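Long-range contacts in type III restriction-modification enzyme EcoP15I Res subunit (Escherichia coli, PDB 4ZCF), which cleaves DNA 25-27 base pairs downstream of its recognition site as the helicase and endonuclease subunit of an ATP-dependent type III restriction enzyme, acting together with the Mod subunit: residues K279-Y284 with R534-P539; K380-L385 with P398-F403; Q530-G535 with L554-D559. All coordinates share one frame; numbering follows the deposited sequence.

In the fold
The chain first enters these contacts at 279-284, where strand 280-285 begins. Helix 368-389 and strand 399-404 follow, and interaction 2 closes the short loop between them. At 534-539 the chain returns to 279-284, so interaction 1 closes a long loop with interaction 2 nested inside it. Interaction 3 opens at 530-535 and closes at 554-559. It begins where interaction 1 ends, and the two share R534 and G535. All three reach one parallel sheet, that of the second RecA-like domain. Strands 280-285 and 553-558 are neighbours in it. Interaction 2 packs a helix on this sheet, while interactions 1 and 3 join strands 280-285 and 553-558 to residues 530-539, which include R537 of the AMP pocket.

Interaction 1 of 3, residues K279-Y284 with R534-P539; sequences KGIDAY and RGLRLP. With AMP (adenosine monophosphate), chain H.
The R537 guanidinium meets the adenine of AMP with one face. AMP N3 lies above the guanidinium plane, toward its rim, and R537 NH2 is 3.4 Å from AMP N3. R537 NH1 also has a long, weak ion pair with D509. The R537 CB points away from 279-284, but the R537 carbonyl faces K279. The K279 side chain runs out nearly extended and bends at its last torsion (chi4 106°). This brings K279 NZ to 2.9 Å from G535 O and 3.1 Å from R537 O, both hydrogen bonds. The amine lies nearly along the R537 C=O axis (162°) but above the G535 carbonyl plane. P511 O and V513 O also accept hydrogen bonds from K279 NZ, so four backbone carbonyls grip the amine. F514 adds a cation-pi contact. R537 ends the QxxGRxxR sequence that begins at Q530, consistent with motif VI of superfamily 2 helicases. K279 directly precedes strand 280-285 of the second RecA-like domain. An alanine at K279 would lose the amine that joins these carbonyls and would probably loosen the backbone that carries R537 to the nucleotide. K279 N bonds in plane and almost straight to L536 O at 2.8 Å (175°). K279 CE meets P539 CD tip to tip at 3.8 Å. I281 crosses L536 at about a right angle, with I281 CD1 3.5 Å from L536 CD2. F273 touches both side chains.

Interaction 2 of 3, residues K380-L385 with P398-F403; sequences KEHFKL and PLTLFF
This is a buried helix-on-sheet contact in the second RecA-like domain. Helix 368-389 lies against strand 399-404, which follows it in the chain. H382 carries most of the contact. Its CG is anti to the backbone N (chi1 -171°), which sends the imidazole from the helix toward the start of the strand. T400 comes over one face of this ring. T400 OG1 stands 3.1 Å above the ring plane, toward the rim, and is 3.2 Å from H382 CG. T400 CB is 4.2 Å from the ring centroid and only 7° off the ring normal, a CH-pi contact. The side chains of H382 and T400 run past each other in opposite directions.

The far end of the imidazole meets the backbone. H382 NE2 gives a weak hydrogen bond to P398 O at 3.5 Å, bent to 149°. P398 O lies at the ring edge, near its plane, so the bond uses the ring edge and the CH-pi contact a face. F497 makes a further edge-to-face contact with H382.

The helix and strand are part of a beta-alpha-beta crossover of the RecA-like fold. It joins strand 280-285 to strand 399-404, with a further insertion along the way. In the parallel sheet, strands 513-518 and 553-558 lie between these two.

One helical turn after H382, L385 continues the contact. Its CG is also anti to the backbone N. L385 CD2 packs on P398 CB at 3.8 Å, the side chains again sliding past each other. P398 CB is also 3.8 Å from H382 NE2, so the proline sits against both helix residues. F514 of the neighbouring strand touches L385 and P398.

Interaction 3 of 3, residues Q530-G535 with L554-D559; sequences QEVGRG and LKYYVD
Y556 leaves strand 553-558 with its CB directed toward 530-535. Its CG is anti to the backbone N (chi1 -154°), and the ring extends toward E531 and V532 of helix 528-532. At the base of the ring, Y556 CG meets V532 CG1. Next along, Y556 CD2 is 3.7 Å from V532 CG1. This methyl lies over one ring face, toward the rim and 25° off the normal, as a CH-pi contact. Farther out, Y556 CE2 approaches E531 O at 3.5 Å, at the ring edge and near its plane. Y556 CZ is 3.9 Å from E531 OE2. At the tip, Y556 OH is 2.9 Å from E531 OE2 and 3.4 Å from E531 CG.

E531 CG sits between its backbone N and carbonyl carbon, and the chain is extended beyond it. It crosses the tyrosine at about a right angle, with carboxylate and ring planes 79° apart. The ring of F565 also meets that of Y556, the two planes nearly parallel.

Residues 530-535 hold the sequence QEVGRG, the start of what is consistent with helicase motif VI. Strand 553-558 is the next strand of the second RecA-like sheet after it. Here residues of helix 528-532 and the turn after it pack on strand 553-558.

Two residues earlier on the strand, L554 packs against the turn V532-G535. L554 CD2 lies 3.5 Å from V532 O, which also accepts a hydrogen bond from G535 N. L554 CB is 3.5 Å from G535 O. G535 has no side chain, and L554 CD1 comes to 3.9 Å from G535 CA. A CB on G535 would run into this methyl.

Interaction 1 of 3, residues K279-Y284 with R534-P539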
loop_
_atom_site.group_PDB
_atom_site.type_symbol
_atom_site.label_atom_id
_atom_site.label_comp_id
_atom_site.label_asym_id
_atom_site.label_seq_id
_atom_site.Cartn_x
_atom_site.Cartn_y
_atom_site.Cartn_z
ATOM N N LYS C 279 18.537 -19.067 35.209
ATOM C CA LYS C 279 19.970 -19.348 35.418
ATOM C C LYS C 279 20.500 -18.608 36.660
ATOM O O LYS C 279 20.047 -17.502 36.961
ATOM C CB LYS C 279 20.805 -18.889 34.213
ATOM C CG LYS C 279 20.621 -19.665 32.926
ATOM C CD LYS C 279 21.769 -19.311 31.991
ATOM C CE LYS C 279 21.470 -19.601 30.546
ATOM N NZ LYS C 279 21.203 -18.362 29.774
ATOM N N GLY C 280 21.472 -19.210 37.343
ATOM C CA GLY C 280 22.135 -18.594 38.487
ATOM C C GLY C 280 23.170 -17.596 38.003
ATOM O O GLY C 280 23.490 -17.581 36.807
ATOM N N ILE C 281 23.704 -16.748 38.900
ATOM C CA ILE C 281 24.695 -15.748 38.474
ATOM C C ILE C 281 26.110 -16.034 38.988
ATOM O O ILE C 281 26.272 -16.410 40.147
ATOM C CB ILE C 281 24.254 -14.279 38.782
ATOM C CG1 ILE C 281 22.722 -14.050 38.631
ATOM C CG2 ILE C 281 25.099 -13.241 38.005
ATOM C CD1 ILE C 281 22.141 -14.041 37.165
ATOM N N ASP C 282 27.129 -15.810 38.126
ATOM C CA ASP C 282 28.552 -15.945 38.445
ATOM C C ASP C 282 29.288 -14.672 38.028
ATOM O O ASP C 282 29.744 -14.545 36.887
ATOM C CB ASP C 282 29.165 -17.217 37.830
ATOM C CG ASP C 282 28.793 -18.501 38.554
ATOM O OD1 ASP C 282 28.602 -18.455 39.794
ATOM O OD2 ASP C 282 28.709 -19.554 37.886
ATOM N N ALA C 283 29.355 -13.709 38.965
ATOM C CA ALA C 283 29.954 -12.394 38.761
ATOM C C ALA C 283 31.481 -12.351 38.796
ATOM O O ALA C 283 32.100 -12.967 39.670
ATOM C CB ALA C 283 29.381 -11.409 39.753
ATOM N N TYR C 284 32.075 -11.596 37.835
ATOM C CA TYR C 284 33.516 -11.377 37.667
ATOM C C TYR C 284 33.835 -9.886 37.729
ATOM O O TYR C 284 33.376 -9.130 36.865
ATOM C CB TYR C 284 34.015 -11.950 36.331
ATOM C CG TYR C 284 33.931 -13.454 36.222
ATOM C CD1 TYR C 284 34.989 -14.262 36.632
ATOM C CD2 TYR C 284 32.812 -14.071 35.670
ATOM C CE1 TYR C 284 34.924 -15.650 36.520
ATOM C CE2 TYR C 284 32.737 -15.459 35.549
ATOM C CZ TYR C 284 33.800 -16.244 35.966
ATOM O OH TYR C 284 33.728 -17.615 35.849
ATOM N N ARG C 534 18.772 -10.372 30.710
ATOM C CA ARG C 534 19.017 -10.518 29.269
ATOM C C ARG C 534 19.611 -11.914 28.924
ATOM O O ARG C 534 19.573 -12.340 27.761
ATOM C CB ARG C 534 19.916 -9.373 28.738
ATOM C CG ARG C 534 19.645 -8.009 29.379
ATOM C CD ARG C 534 20.240 -6.862 28.593
ATOM N NE ARG C 534 20.521 -5.690 29.432
ATOM C CZ ARG C 534 19.634 -4.755 29.778
ATOM N NH1 ARG C 534 18.373 -4.842 29.370
ATOM N NH2 ARG C 534 19.997 -3.740 30.547
ATOM N N GLY C 535 20.137 -12.603 29.946
ATOM C CA GLY C 535 20.722 -13.938 29.829
ATOM C C GLY C 535 20.304 -14.903 30.923
ATOM O O GLY C 535 21.013 -15.875 31.177
ATOM N N LEU C 536 19.139 -14.653 31.564
ATOM C CA LEU C 536 18.575 -15.460 32.655
ATOM C C LEU C 536 17.785 -16.689 32.207
ATOM O O LEU C 536 17.674 -17.654 32.970
ATOM C CB LEU C 536 17.646 -14.605 33.527
ATOM C CG LEU C 536 18.240 -13.854 34.711
ATOM C CD1 LEU C 536 17.126 -13.318 35.599
ATOM C CD2 LEU C 536 19.152 -14.722 35.527
ATOM N N ARG C 537 17.176 -16.622 31.010
ATOM C CA ARG C 537 16.329 -17.673 30.459
ATOM C C ARG C 537 17.039 -19.011 30.286
ATOM O O ARG C 537 18.232 -19.054 29.993
ATOM C CB ARG C 537 15.669 -17.208 29.158
ATOM C CG ARG C 537 14.362 -16.432 29.365
ATOM C CD ARG C 537 13.842 -15.796 28.078
ATOM N NE ARG C 537 13.794 -16.741 26.954
ATOM C CZ ARG C 537 13.629 -16.398 25.678
ATOM N NH1 ARG C 537 13.481 -15.122 25.340
ATOM N NH2 ARG C 537 13.605 -17.329 24.732
ATOM N N LEU C 538 16.292 -20.102 30.502
ATOM C CA LEU C 538 16.794 -21.467 30.391
ATOM C C LEU C 538 17.129 -21.817 28.932
ATOM O O LEU C 538 16.327 -21.555 28.037
ATOM C CB LEU C 538 15.835 -22.471 31.050
ATOM C CG LEU C 538 15.557 -22.240 32.554
ATOM C CD1 LEU C 538 14.491 -23.176 33.064
ATOM C CD2 LEU C 538 16.826 -22.393 33.403
ATOM N N PRO C 539 18.352 -22.326 28.669
ATOM C CA PRO C 539 18.763 -22.570 27.277
ATOM C C PRO C 539 18.064 -23.723 26.557
ATOM O O PRO C 539 17.470 -24.597 27.191
ATOM C CB PRO C 539 20.274 -22.791 27.401
ATOM C CG PRO C 539 20.440 -23.360 28.757
ATOM C CD PRO C 539 19.440 -22.657 29.616
HETATM P P AMP H . 8.493 -8.410 26.901
HETATM O O1P AMP H . 8.981 -7.109 27.418
HETATM O O2P AMP H . 7.965 -9.085 28.112
HETATM O O3P AMP H . 7.272 -8.070 26.127
HETATM O "O5'" AMP H . 9.568 -9.224 26.049
HETATM C "C5'" AMP H . 9.935 -10.540 26.426
HETATM C "C4'" AMP H . 10.231 -11.396 25.237
HETATM O "O4'" AMP H . 10.584 -12.744 25.654
HETATM C "C3'" AMP H . 9.020 -11.542 24.382
HETATM O "O3'" AMP H . 9.040 -10.531 23.374
HETATM C "C2'" AMP H . 9.070 -12.911 23.836
HETATM O "O2'" AMP H . 9.728 -12.926 22.560
HETATM C "C1'" AMP H . 9.897 -13.701 24.797
HETATM N N9 AMP H . 9.172 -14.652 25.541
HETATM C C8 AMP H . 8.269 -14.325 26.444
HETATM N N7 AMP H . 7.771 -15.454 27.021
HETATM C C5 AMP H . 8.506 -16.572 26.415
HETATM C C6 AMP H . 8.544 -17.992 26.513
HETATM N N6 AMP H . 7.690 -18.681 27.411
HETATM N N1 AMP H . 9.410 -18.679 25.724
HETATM C C2 AMP H . 10.213 -18.071 24.863
HETATM N N3 AMP H . 10.232 -16.749 24.716
HETATM C C4 AMP H . 9.421 -15.949 25.448
#

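Interaction 2 of 3, residues K380-L385 with P398-F403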
loop_
_atom_site.group_PDB
_atom_site.type_symbol
_atom_site.label_atom_id
_atom_site.label_comp_id
_atom_site.label_asym_id
_atom_site.label_seq_id
_atom_site.Cartn_x
_atom_site.Cartn_y
_atom_site.Cartn_z
ATOM N N LYS C 380 38.447 -17.267 27.473
ATOM C CA LYS C 380 38.984 -18.439 28.191
ATOM C C LYS C 380 37.891 -19.207 28.947
ATOM O O LYS C 380 37.901 -20.444 28.958
ATOM C CB LYS C 380 40.096 -18.013 29.152
ATOM N N GLU C 381 36.937 -18.462 29.546
ATOM C CA GLU C 381 35.815 -19.024 30.296
ATOM C C GLU C 381 34.742 -19.621 29.386
ATOM O O GLU C 381 34.097 -20.600 29.782
ATOM C CB GLU C 381 35.228 -18.004 31.289
ATOM C CG GLU C 381 36.174 -17.572 32.410
ATOM C CD GLU C 381 36.931 -18.667 33.140
ATOM O OE1 GLU C 381 36.280 -19.592 33.679
ATOM O OE2 GLU C 381 38.181 -18.603 33.162
ATOM N N HIS C 382 34.581 -19.059 28.155
ATOM C CA HIS C 382 33.619 -19.538 27.153
ATOM C C HIS C 382 33.975 -20.915 26.631
ATOM O O HIS C 382 33.106 -21.780 26.603
ATOM C CB HIS C 382 33.473 -18.557 25.980
ATOM C CG HIS C 382 32.344 -18.892 25.047
ATOM N ND1 HIS C 382 32.477 -18.763 23.681
ATOM C CD2 HIS C 382 31.098 -19.346 25.320
ATOM C CE1 HIS C 382 31.312 -19.115 23.168
ATOM N NE2 HIS C 382 30.454 -19.482 24.115
ATOM N N PHE C 383 35.248 -21.117 26.218
ATOM C CA PHE C 383 35.752 -22.390 25.692
ATOM C C PHE C 383 35.703 -23.505 26.729
ATOM O O PHE C 383 35.453 -24.654 26.360
ATOM C CB PHE C 383 37.129 -22.237 25.029
ATOM C CG PHE C 383 37.086 -21.502 23.702
ATOM C CD1 PHE C 383 37.167 -20.115 23.649
ATOM C CD2 PHE C 383 36.957 -22.199 22.505
ATOM C CE1 PHE C 383 37.119 -19.437 22.424
ATOM C CE2 PHE C 383 36.905 -21.518 21.279
ATOM C CZ PHE C 383 36.990 -20.143 21.249
ATOM N N LYS C 384 35.845 -23.151 28.032
ATOM C CA LYS C 384 35.718 -24.072 29.170
ATOM C C LYS C 384 34.260 -24.570 29.256
ATOM O O LYS C 384 34.008 -25.711 29.665
ATOM C CB LYS C 384 36.105 -23.380 30.499
ATOM C CG LYS C 384 37.587 -23.499 30.913
ATOM C CD LYS C 384 38.068 -24.937 31.232
ATOM C CE LYS C 384 37.509 -25.541 32.502
ATOM N NZ LYS C 384 37.935 -26.954 32.659
ATOM N N LEU C 385 33.309 -23.698 28.866
ATOM C CA LEU C 385 31.885 -24.010 28.853
ATOM C C LEU C 385 31.511 -24.659 27.524
ATOM O O LEU C 385 30.631 -25.515 27.501
ATOM C CB LEU C 385 31.064 -22.732 29.085
ATOM C CG LEU C 385 29.617 -22.934 29.505
ATOM C CD1 LEU C 385 29.465 -22.851 31.007
ATOM C CD2 LEU C 385 28.751 -21.916 28.868
ATOM N N PRO C 398 26.475 -22.621 23.349
ATOM C CA PRO C 398 26.564 -21.436 24.216
ATOM C C PRO C 398 26.932 -20.171 23.452
ATOM O O PRO C 398 27.531 -20.231 22.377
ATOM C CB PRO C 398 27.635 -21.821 25.239
ATOM C CG PRO C 398 28.457 -22.889 24.585
ATOM C CD PRO C 398 27.742 -23.389 23.357
ATOM N N LEU C 399 26.551 -19.020 24.004
ATOM C CA LEU C 399 26.843 -17.725 23.393
ATOM C C LEU C 399 27.457 -16.770 24.419
ATOM O O LEU C 399 27.099 -16.813 25.599
ATOM C CB LEU C 399 25.576 -17.080 22.756
ATOM C CG LEU C 399 24.708 -17.897 21.759
ATOM C CD1 LEU C 399 23.459 -17.125 21.374
ATOM C CD2 LEU C 399 25.468 -18.265 20.485
ATOM N N THR C 400 28.380 -15.913 23.949
ATOM C CA THR C 400 29.022 -14.853 24.725
ATOM C C THR C 400 28.622 -13.538 24.061
ATOM O O THR C 400 28.757 -13.388 22.840
ATOM C CB THR C 400 30.560 -15.048 24.852
ATOM O OG1 THR C 400 30.823 -16.180 25.688
ATOM C CG2 THR C 400 31.264 -13.828 25.454
ATOM N N LEU C 401 28.102 -12.607 24.872
ATOM C CA LEU C 401 27.660 -11.297 24.432
ATOM C C LEU C 401 28.510 -10.213 25.067
ATOM O O LEU C 401 28.565 -10.103 26.292
ATOM C CB LEU C 401 26.160 -11.108 24.753
ATOM C CG LEU C 401 25.521 -9.719 24.550
ATOM C CD1 LEU C 401 25.569 -9.280 23.098
ATOM C CD2 LEU C 401 24.086 -9.725 25.026
ATOM N N PHE C 402 29.170 -9.410 24.220
ATOM C CA PHE C 402 30.011 -8.295 24.635
ATOM C C PHE C 402 29.259 -6.995 24.431
ATOM O O PHE C 402 28.695 -6.792 23.353
ATOM C CB PHE C 402 31.331 -8.267 23.838
ATOM C CG PHE C 402 32.355 -9.309 24.234
ATOM C CD1 PHE C 402 33.154 -9.132 25.360
ATOM C CD2 PHE C 402 32.559 -10.442 23.453
ATOM C CE1 PHE C 402 34.102 -10.097 25.727
ATOM C CE2 PHE C 402 33.513 -11.401 23.815
ATOM C CZ PHE C 402 34.275 -11.224 24.950
ATOM N N PHE C 403 29.250 -6.112 25.450
ATOM C CA PHE C 403 28.609 -4.801 25.330
ATOM C C PHE C 403 29.600 -3.641 25.177
ATOM O O PHE C 403 30.238 -3.223 26.145
ATOM C CB PHE C 403 27.596 -4.534 26.452
ATOM C CG PHE C 403 26.233 -5.130 26.226
ATOM C CD1 PHE C 403 25.480 -4.784 25.109
ATOM C CD2 PHE C 403 25.679 -6.003 27.152
ATOM C CE1 PHE C 403 24.221 -5.349 24.894
ATOM C CE2 PHE C 403 24.413 -6.555 26.943
ATOM C CZ PHE C 403 23.693 -6.222 25.816
#

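Interaction 3 of 3, residues Q530-G535 with L554-D559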
loop_
_atom_site.group_PDB
_atom_site.type_symbol
_atom_site.label_atom_id
_atom_site.label_comp_id
_atom_site.label_asym_id
_atom_site.label_seq_id
_atom_site.Cartn_x
_atom_site.Cartn_y
_atom_site.Cartn_z
ATOM N N GLN C 530 17.554 -6.341 35.966
ATOM C CA GLN C 530 17.162 -6.073 34.580
ATOM C C GLN C 530 18.285 -6.394 33.592
ATOM O O GLN C 530 17.998 -6.916 32.504
ATOM C CB GLN C 530 16.730 -4.625 34.427
ATOM N N GLU C 531 19.555 -6.083 33.967
ATOM C CA GLU C 531 20.726 -6.331 33.119
ATOM C C GLU C 531 21.170 -7.778 33.074
ATOM O O GLU C 531 21.699 -8.207 32.056
ATOM C CB GLU C 531 21.890 -5.344 33.360
ATOM C CG GLU C 531 22.489 -5.309 34.757
ATOM C CD GLU C 531 23.396 -4.119 35.024
ATOM O OE1 GLU C 531 23.055 -3.295 35.903
ATOM O OE2 GLU C 531 24.448 -4.009 34.354
ATOM N N VAL C 532 20.930 -8.535 34.160
ATOM C CA VAL C 532 21.242 -9.969 34.214
ATOM C C VAL C 532 20.137 -10.781 33.490
ATOM O O VAL C 532 20.442 -11.814 32.889
ATOM C CB VAL C 532 21.639 -10.534 35.625
ATOM C CG1 VAL C 532 22.889 -9.857 36.173
ATOM C CG2 VAL C 532 20.497 -10.460 36.634
ATOM N N GLY C 533 18.898 -10.259 33.514
ATOM C CA GLY C 533 17.708 -10.820 32.871
ATOM C C GLY C 533 17.819 -11.054 31.372
ATOM O O GLY C 533 17.074 -11.872 30.813
ATOM N N ARG C 534 18.772 -10.372 30.710
ATOM C CA ARG C 534 19.017 -10.518 29.269
ATOM C C ARG C 534 19.611 -11.914 28.924
ATOM O O ARG C 534 19.573 -12.340 27.761
ATOM C CB ARG C 534 19.916 -9.373 28.738
ATOM C CG ARG C 534 19.645 -8.009 29.379
ATOM C CD ARG C 534 20.240 -6.862 28.593
ATOM N NE ARG C 534 20.521 -5.690 29.432
ATOM C CZ ARG C 534 19.634 -4.755 29.778
ATOM N NH1 ARG C 534 18.373 -4.842 29.370
ATOM N NH2 ARG C 534 19.997 -3.740 30.547
ATOM N N GLY C 535 20.137 -12.603 29.946
ATOM C CA GLY C 535 20.722 -13.938 29.829
ATOM C C GLY C 535 20.304 -14.903 30.923
ATOM O O GLY C 535 21.013 -15.875 31.177
ATOM N N LEU C 554 24.615 -18.120 34.382
ATOM C CA LEU C 554 25.028 -17.019 33.502
ATOM C C LEU C 554 26.211 -16.312 34.147
ATOM O O LEU C 554 26.104 -15.836 35.281
ATOM C CB LEU C 554 23.880 -15.999 33.221
ATOM C CG LEU C 554 24.322 -14.637 32.616
ATOM C CD1 LEU C 554 24.382 -14.681 31.109
ATOM C CD2 LEU C 554 23.464 -13.501 33.102
ATOM N N LYS C 555 27.328 -16.238 33.422
ATOM C CA LYS C 555 28.525 -15.556 33.897
ATOM C C LYS C 555 28.402 -14.090 33.483
ATOM O O LYS C 555 28.084 -13.796 32.331
ATOM C CB LYS C 555 29.804 -16.210 33.343
ATOM C CG LYS C 555 30.003 -17.669 33.747
ATOM C CD LYS C 555 31.329 -18.190 33.210
ATOM C CE LYS C 555 31.509 -19.682 33.375
ATOM N NZ LYS C 555 32.759 -20.152 32.712
ATOM N N TYR C 556 28.581 -13.179 34.440
ATOM C CA TYR C 556 28.446 -11.742 34.224
ATOM C C TYR C 556 29.755 -11.030 34.535
ATOM O O TYR C 556 30.307 -11.211 35.615
ATOM C CB TYR C 556 27.283 -11.184 35.068
ATOM C CG TYR C 556 26.675 -9.926 34.489
ATOM C CD1 TYR C 556 27.190 -8.673 34.801
ATOM C CD2 TYR C 556 25.597 -9.989 33.611
ATOM C CE1 TYR C 556 26.641 -7.511 34.265
ATOM C CE2 TYR C 556 25.034 -8.833 33.074
ATOM C CZ TYR C 556 25.560 -7.593 33.406
ATOM O OH TYR C 556 25.036 -6.442 32.870
ATOM N N TYR C 557 30.252 -10.229 33.584
ATOM C CA TYR C 557 31.523 -9.506 33.690
ATOM C C TYR C 557 31.323 -8.017 33.904
ATOM O O TYR C 557 30.728 -7.343 33.058
ATOM C CB TYR C 557 32.418 -9.779 32.467
ATOM C CG TYR C 557 32.799 -11.237 32.337
ATOM C CD1 TYR C 557 31.912 -12.167 31.794
ATOM C CD2 TYR C 557 34.041 -11.694 32.766
ATOM C CE1 TYR C 557 32.246 -13.513 31.696
ATOM C CE2 TYR C 557 34.387 -13.041 32.669
ATOM C CZ TYR C 557 33.486 -13.945 32.131
ATOM O OH TYR C 557 33.815 -15.272 32.047
ATOM N N VAL C 558 31.827 -7.513 35.052
ATOM C CA VAL C 558 31.752 -6.100 35.445
ATOM C C VAL C 558 33.120 -5.422 35.660
ATOM O O VAL C 558 34.162 -6.083 35.711
ATOM C CB VAL C 558 30.735 -5.789 36.581
ATOM C CG1 VAL C 558 29.298 -5.917 36.095
ATOM C CG2 VAL C 558 30.974 -6.653 37.809
ATOM N N ASP C 559 33.083 -4.085 35.762
ATOM C CA ASP C 559 34.205 -3.175 35.962
ATOM C C ASP C 559 34.752 -3.233 37.395
ATOM O O ASP C 559 34.121 -3.803 38.295
ATOM C CB ASP C 559 33.717 -1.736 35.681
ATOM C CG ASP C 559 34.464 -0.984 34.598
ATOM O OD1 ASP C 559 35.189 -1.635 33.808
ATOM O OD2 ASP C 559 34.288 0.249 34.506
#